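Local coordinates for hypothetical protein Atu1913 (Agrobacterium tumefaciens str., PDB 2B1Y) that is of unknown function but belongs to the DUF1883 family and, in this crystal, builds beta-sheets to which both copies of the protein contribute strands, at the interface of chains A and B. Residues are numbered along the deposited sequence; one frame, centred on the assembly and turned at random. Chains: chain A/B, hypothetical protein Atu1913.

Contact 1: the interface of chains A and B. Residues chain A 67-70; chain B 15-18.
The start of strand 69-76 of chain A, with the loop residues A:Glu67 and A:Thr68 before it, runs antiparallel to the end of strand 8-16 of chain B and its loop continuation, B:Arg17 and B:Ala18. This DUF1883 protein thus illustrates sheet extension across a chain boundary. A:Met69, a selenomethionine, and B:Leu16 exchange backbone bonds both ways: B:Leu16 N gives to A:Met69 O at 3.0 Å, and A:Met69 N to B:Leu16 O at 3.2 Å. Past the strand end, a side chain takes over from the backbone. A:Thr68 places its hydroxyl OG1 beside its own N and opposite its carbonyl carbon (chi1 -57°), where it accepts a nearly straight bond from B:Ala18 N at 2.8 Å (166° at H). Its methyl CG2 takes the other branch and packs on B:Arg17 CA at 3.7 Å. The side chain of B:Glu15 crosses that of A:Thr68 at about a right angle. Bent at chi2 (-80°), it folds its carboxylate over the peptide joining A:Met69 and A:His70. OE2 of B:Glu15 comes within 3.0 Å of A:His70 N but lies well off the N-H direction, making any hydrogen bond there poor. The methyl of B:Ala18 rests on A:Glu67 CA at 3.6 Å.

Contact 2: the interface of chains A and B. Residues chain A 59-60, 86-88; chain B 23-25.
B:Ser25 N gives its hydrogen to A:Ser87 O at 2.8 Å, a backbone bond that joins strand 21-26 of chain B to strand 86-91 of chain A. The return bond, from A:Ser87 N to B:Ser25 O, measures 3.0 Å. Together they form the closed ring of an antiparallel pair, and the ladder continues as a bridge between A:Val88 and B:Ile24. The hydroxyl of A:Ser87 sits between its own N and carbonyl carbon (chi1 73°), which turns OG towards B:Ser25 CB at 3.4 Å. A:Ser87 OG and B:Ser25 OG stand 3.6 Å apart, too far for a firm hydrogen bond. Across the B strand from A:Ser87 lies the loop of A:Ser59 and A:Pro60, so that chain A borders B:Ser25 on two sides. A:Ser59 OG reaches B:Ser25 CA at 3.3 Å. The peptide between A:Ser59 and A:Pro60 is cis, and the proline turns its CA-CB edge to the carbonyl oxygen of B:Ile24 (A:Pro60 CB to B:Ile24 O 3.2 Å), while its CB also meets CG of B:Glu23 at 4.0 Å. A:Val88 and B:Ile24 lie alongside each other, pointing the same way, with A:Val88 CG2 meeting B:Ile24 CG1 at 3.9 Å.

Contact 3: the interface of chains A and B. Residues chain A 11-14; chain B 70-72.
A:Asp12 and B:His70 both swing their side chains opposite the backbone N (chi1 -175° and -169°), which brings carboxylate and imidazole together across the chain boundary. B:His70 NE2 donates to A:Asp12 OD1 at 2.7 Å, close to the ring plane and on the syn side of the oxygen. Carboxylate and ring are nearly coplanar, 21° apart, as suits an edge-on bond. OD1 of A:Asp12 is gripped a second time, on its anti side, by A:Lys14 N at 3.2 Å, so the carboxylate is fixed by a partner chain and by its own backbone. A:Lys14 NZ makes a weak salt bridge with OD2 of A:Asp12. B:His72 lies over the face of the same group, its CE1 3.7 Å from A:Asp12 CG. The B:His70 ring is covered on one face by A:Lys14 CA, 3.9 Å from its centroid, in a CH-pi contact. Along the backbone, B:Trp71 faces two residues of chain A: A:Leu13 N bonds to B:Trp71 O at 3.0 Å, and B:Trp71 N to A:Lys14 O at 2.9 Å. This is a beta-bulge: the near-zero psi of A:Leu13 turns A:Lys14 N back towards A:Asp12, and A:Lys14 itself takes a positive phi. The bulge lies within strand 8-16 of chain A, with A:Leu13 as the extra residue, where that strand runs antiparallel to strand 69-76 of chain B in a sheet built from both chains.

Contact 1: the interface of chains A and B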
loop_
_atom_site.group_PDB
_atom_site.type_symbol
_atom_site.label_atom_id
_atom_site.label_comp_id
_atom_site.label_asym_id
_atom_site.label_seq_id
_atom_site.Cartn_x
_atom_site.Cartn_y
_atom_site.Cartn_z
ATOM N N GLU A 67 19.179 -3.335 12.066
ATOM C CA GLU A 67 20.139 -4.230 11.371
ATOM C C GLU A 67 20.997 -3.358 10.474
ATOM O O GLU A 67 20.551 -2.291 10.080
ATOM C CB GLU A 67 19.406 -5.227 10.460
ATOM C CG GLU A 67 18.665 -6.326 11.185
ATOM C CD GLU A 67 19.582 -7.105 12.094
ATOM O OE1 GLU A 67 20.741 -7.347 11.690
ATOM O OE2 GLU A 67 19.148 -7.461 13.213
ATOM N N THR A 68 22.208 -3.817 10.145
ATOM C CA THR A 68 23.106 -3.083 9.264
ATOM C C THR A 68 22.766 -3.361 7.819
ATOM O O THR A 68 22.770 -4.502 7.369
ATOM C CB THR A 68 24.583 -3.437 9.508
ATOM O OG1 THR A 68 24.902 -3.176 10.877
ATOM C CG2 THR A 68 25.510 -2.611 8.602
HETATM N N MSE A 69 22.438 -2.293 7.101
HETATM C CA MSE A 69 22.048 -2.354 5.692
HETATM C C MSE A 69 21.742 -0.963 5.169
HETATM O O MSE A 69 21.976 -0.025 5.866
HETATM C CB MSE A 69 20.862 -3.247 5.496
HETATM C CG MSE A 69 19.746 -3.003 6.435
HETATM SE SE MSE A 69 18.683 -4.559 6.281
HETATM C CE MSE A 69 19.919 -5.597 5.559
ATOM N N HIS A 70 21.326 -0.861 3.913
ATOM C CA HIS A 70 21.025 0.407 3.240
ATOM C C HIS A 70 19.612 0.777 3.671
ATOM O O HIS A 70 18.674 0.008 3.482
ATOM C CB HIS A 70 21.039 0.172 1.735
ATOM C CG HIS A 70 21.001 1.406 0.885
ATOM N ND1 HIS A 70 21.640 1.461 -0.339
ATOM C CD2 HIS A 70 20.377 2.600 1.032
ATOM C CE1 HIS A 70 21.431 2.643 -0.897
ATOM N NE2 HIS A 70 20.668 3.352 -0.088
ATOM N N GLU B 15 24.174 3.211 3.727
ATOM C CA GLU B 15 24.466 2.112 4.653
ATOM C C GLU B 15 24.590 2.622 6.059
ATOM O O GLU B 15 25.387 3.510 6.310
ATOM C CB GLU B 15 25.765 1.415 4.233
ATOM C CG GLU B 15 25.493 0.270 3.338
ATOM C CD GLU B 15 25.048 -0.943 4.116
ATOM O OE1 GLU B 15 25.541 -1.151 5.251
ATOM O OE2 GLU B 15 24.216 -1.688 3.588
ATOM N N LEU B 16 23.794 2.081 6.980
ATOM C CA LEU B 16 23.920 2.419 8.390
ATOM C C LEU B 16 24.072 1.153 9.225
ATOM O O LEU B 16 23.404 0.164 8.948
ATOM C CB LEU B 16 22.673 3.167 8.875
ATOM C CG LEU B 16 22.288 4.453 8.128
ATOM C CD1 LEU B 16 20.956 4.985 8.660
ATOM C CD2 LEU B 16 23.381 5.525 8.240
ATOM N N ARG B 17 24.914 1.220 10.252
ATOM C CA ARG B 17 25.136 0.095 11.151
ATOM C C ARG B 17 23.952 -0.047 12.093
ATOM O O ARG B 17 23.357 0.958 12.501
ATOM C CB ARG B 17 26.423 0.301 11.963
ATOM C CG ARG B 17 27.141 -1.007 12.302
ATOM C CD ARG B 17 28.115 -0.859 13.463
ATOM N NE ARG B 17 28.582 -2.168 13.926
ATOM C CZ ARG B 17 29.625 -2.369 14.734
ATOM N NH1 ARG B 17 30.337 -1.351 15.191
ATOM N NH2 ARG B 17 29.956 -3.598 15.083
ATOM N N ALA B 18 23.600 -1.285 12.432
ATOM C CA ALA B 18 22.573 -1.531 13.439
ATOM C C ALA B 18 22.827 -0.635 14.673
ATOM O O ALA B 18 23.975 -0.461 15.112
ATOM C CB ALA B 18 22.556 -3.020 13.821
#

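Contact 2: the interface of chains A and B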
loop_
_atom_site.group_PDB
_atom_site.type_symbol
_atom_site.label_atom_id
_atom_site.label_comp_id
_atom_site.label_asym_id
_atom_site.label_seq_id
_atom_site.Cartn_x
_atom_site.Cartn_y
_atom_site.Cartn_z
ATOM N N SER A 59 7.485 15.751 18.201
ATOM C CA SER A 59 8.759 15.979 17.494
ATOM C C SER A 59 9.804 16.599 18.403
ATOM O O SER A 59 9.492 17.487 19.188
ATOM C CB SER A 59 8.534 16.870 16.274
ATOM O OG SER A 59 9.729 17.285 15.649
ATOM N N PRO A 60 11.063 16.148 18.273
ATOM C CA PRO A 60 11.474 15.138 17.315
ATOM C C PRO A 60 11.222 13.759 17.877
ATOM O O PRO A 60 10.967 13.610 19.068
ATOM C CB PRO A 60 12.969 15.350 17.265
ATOM C CG PRO A 60 13.275 15.825 18.619
ATOM C CD PRO A 60 12.209 16.621 19.070
ATOM N N SER A 86 10.448 18.630 7.363
ATOM C CA SER A 86 11.142 17.655 8.158
ATOM C C SER A 86 12.658 17.842 8.091
ATOM O O SER A 86 13.200 18.511 7.188
ATOM C CB SER A 86 10.758 16.239 7.716
ATOM O OG SER A 86 11.268 15.946 6.419
ATOM N N SER A 87 13.319 17.257 9.076
ATOM C CA SER A 87 14.776 17.161 9.100
ATOM C C SER A 87 15.139 15.867 9.801
ATOM O O SER A 87 14.341 15.317 10.589
ATOM C CB SER A 87 15.419 18.401 9.730
ATOM O OG SER A 87 15.224 18.401 11.127
ATOM N N VAL A 88 16.312 15.332 9.471
ATOM C CA VAL A 88 16.802 14.111 10.089
ATOM C C VAL A 88 18.296 14.267 10.470
ATOM O O VAL A 88 19.109 14.754 9.681
ATOM C CB VAL A 88 16.519 12.821 9.223
ATOM C CG1 VAL A 88 17.139 12.891 7.852
ATOM C CG2 VAL A 88 16.973 11.538 9.971
ATOM N N GLU B 23 17.319 10.925 14.507
ATOM C CA GLU B 23 16.528 11.922 15.185
ATOM C C GLU B 23 15.730 12.754 14.169
ATOM O O GLU B 23 16.300 13.520 13.363
ATOM C CB GLU B 23 17.440 12.810 16.058
ATOM C CG GLU B 23 16.643 13.882 16.828
ATOM C CD GLU B 23 17.433 14.498 17.957
ATOM O OE1 GLU B 23 18.269 15.359 17.686
ATOM O OE2 GLU B 23 17.225 14.111 19.123
ATOM N N ILE B 24 14.408 12.610 14.181
ATOM C CA ILE B 24 13.621 13.122 13.063
ATOM C C ILE B 24 12.698 14.234 13.536
ATOM O O ILE B 24 11.952 14.006 14.507
ATOM C CB ILE B 24 12.774 11.959 12.445
ATOM C CG1 ILE B 24 13.696 10.805 12.015
ATOM C CG2 ILE B 24 11.866 12.469 11.318
ATOM C CD1 ILE B 24 12.990 9.489 12.001
ATOM N N SER B 25 12.776 15.423 12.908
ATOM C CA SER B 25 11.944 16.563 13.292
ATOM C C SER B 25 10.858 16.745 12.243
ATOM O O SER B 25 11.129 16.556 11.050
ATOM C CB SER B 25 12.768 17.869 13.357
ATOM O OG SER B 25 13.796 17.827 14.387
#

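Contact 3: the interface of chains A and B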
loop_
_atom_site.group_PDB
_atom_site.type_symbol
_atom_site.label_atom_id
_atom_site.label_comp_id
_atom_site.label_asym_id
_atom_site.label_seq_id
_atom_site.Cartn_x
_atom_site.Cartn_y
_atom_site.Cartn_z
ATOM N N TYR A 11 -9.032 -13.266 -8.367
ATOM C CA TYR A 11 -9.628 -13.740 -9.629
ATOM C C TYR A 11 -8.946 -13.015 -10.800
ATOM O O TYR A 11 -9.018 -11.792 -10.908
ATOM C CB TYR A 11 -11.159 -13.487 -9.702
ATOM C CG TYR A 11 -11.944 -14.043 -8.533
ATOM C CD1 TYR A 11 -12.555 -15.297 -8.629
ATOM C CD2 TYR A 11 -12.067 -13.329 -7.328
ATOM C CE1 TYR A 11 -13.273 -15.862 -7.566
ATOM C CE2 TYR A 11 -12.804 -13.902 -6.218
ATOM C CZ TYR A 11 -13.392 -15.173 -6.376
ATOM O OH TYR A 11 -14.084 -15.760 -5.350
ATOM N N ASP A 12 -8.265 -13.774 -11.649
ATOM C CA ASP A 12 -7.778 -13.233 -12.916
ATOM C C ASP A 12 -8.922 -13.312 -13.917
ATOM O O ASP A 12 -9.239 -14.397 -14.399
ATOM C CB ASP A 12 -6.581 -14.057 -13.380
ATOM C CG ASP A 12 -5.943 -13.503 -14.614
ATOM O OD1 ASP A 12 -6.515 -12.582 -15.275
ATOM O OD2 ASP A 12 -4.851 -14.012 -14.919
ATOM N N LEU A 13 -9.561 -12.181 -14.209
ATOM C CA LEU A 13 -10.752 -12.150 -15.065
ATOM C C LEU A 13 -10.450 -12.046 -16.559
ATOM O O LEU A 13 -11.378 -12.048 -17.376
ATOM C CB LEU A 13 -11.679 -10.986 -14.668
ATOM C CG LEU A 13 -12.131 -10.989 -13.197
ATOM C CD1 LEU A 13 -13.024 -9.801 -12.951
ATOM C CD2 LEU A 13 -12.868 -12.263 -12.854
ATOM N N LYS A 14 -9.167 -11.962 -16.883
ATOM C CA LYS A 14 -8.650 -11.796 -18.248
ATOM C C LYS A 14 -9.227 -10.552 -18.905
ATOM O O LYS A 14 -9.578 -9.610 -18.224
ATOM C CB LYS A 14 -8.937 -13.040 -19.106
ATOM C CG LYS A 14 -8.566 -14.367 -18.475
ATOM C CD LYS A 14 -7.101 -14.409 -18.103
ATOM C CE LYS A 14 -6.625 -15.839 -17.932
ATOM N NZ LYS A 14 -5.147 -15.889 -17.724
ATOM N N HIS B 70 -7.339 -6.089 -19.491
ATOM C CA HIS B 70 -7.184 -7.285 -18.655
ATOM C C HIS B 70 -7.441 -6.825 -17.226
ATOM O O HIS B 70 -6.781 -5.918 -16.728
ATOM C CB HIS B 70 -5.745 -7.772 -18.769
ATOM C CG HIS B 70 -5.470 -9.124 -18.183
ATOM N ND1 HIS B 70 -4.521 -9.968 -18.729
ATOM C CD2 HIS B 70 -5.956 -9.766 -17.094
ATOM C CE1 HIS B 70 -4.452 -11.080 -18.014
ATOM N NE2 HIS B 70 -5.311 -10.983 -17.017
ATOM N N TRP B 71 -8.396 -7.478 -16.572
ATOM C CA TRP B 71 -8.870 -7.082 -15.231
ATOM C C TRP B 71 -8.584 -8.171 -14.204
ATOM O O TRP B 71 -8.532 -9.353 -14.536
ATOM C CB TRP B 71 -10.372 -6.725 -15.256
ATOM C CG TRP B 71 -10.609 -5.401 -15.939
ATOM C CD1 TRP B 71 -11.017 -5.212 -17.230
ATOM C CD2 TRP B 71 -10.385 -4.095 -15.386
ATOM N NE1 TRP B 71 -11.096 -3.870 -17.504
ATOM C CE2 TRP B 71 -10.721 -3.157 -16.392
ATOM C CE3 TRP B 71 -9.989 -3.627 -14.122
ATOM C CZ2 TRP B 71 -10.638 -1.774 -16.195
ATOM C CZ3 TRP B 71 -9.887 -2.251 -13.923
ATOM C CH2 TRP B 71 -10.211 -1.337 -14.961
ATOM N N HIS B 72 -8.383 -7.742 -12.945
ATOM C CA HIS B 72 -8.137 -8.649 -11.825
ATOM C C HIS B 72 -9.049 -8.213 -10.686
ATOM O O HIS B 72 -9.214 -7.042 -10.495
ATOM C CB HIS B 72 -6.681 -8.505 -11.358
ATOM C CG HIS B 72 -5.686 -8.962 -12.379
ATOM N ND1 HIS B 72 -5.192 -10.246 -12.418
ATOM C CD2 HIS B 72 -5.163 -8.323 -13.457
ATOM C CE1 HIS B 72 -4.352 -10.363 -13.431
ATOM N NE2 HIS B 72 -4.339 -9.222 -14.093
#

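Contact 1 and contact 2 lie about 19 Å apart, centre to centre, at one end of the dimer; contact 3 lies about 40 Å from contact 1 and 44 Å from contact 2, at the other end. Contact 1 and contact 3 use the same strands, 8-16 and 69-76, with the chains exchanged, so the two-fold carries each to the neighbourhood of the other. Residue 70 takes part in both, as A:His70 and B:His70 respectively. Contact 2 adds strands 21-26 and 86-91 and the loop at residues 59-60. Each end therefore mixes strands of both chains, which suggests a stable dimer, although the crystal alone does not prove one.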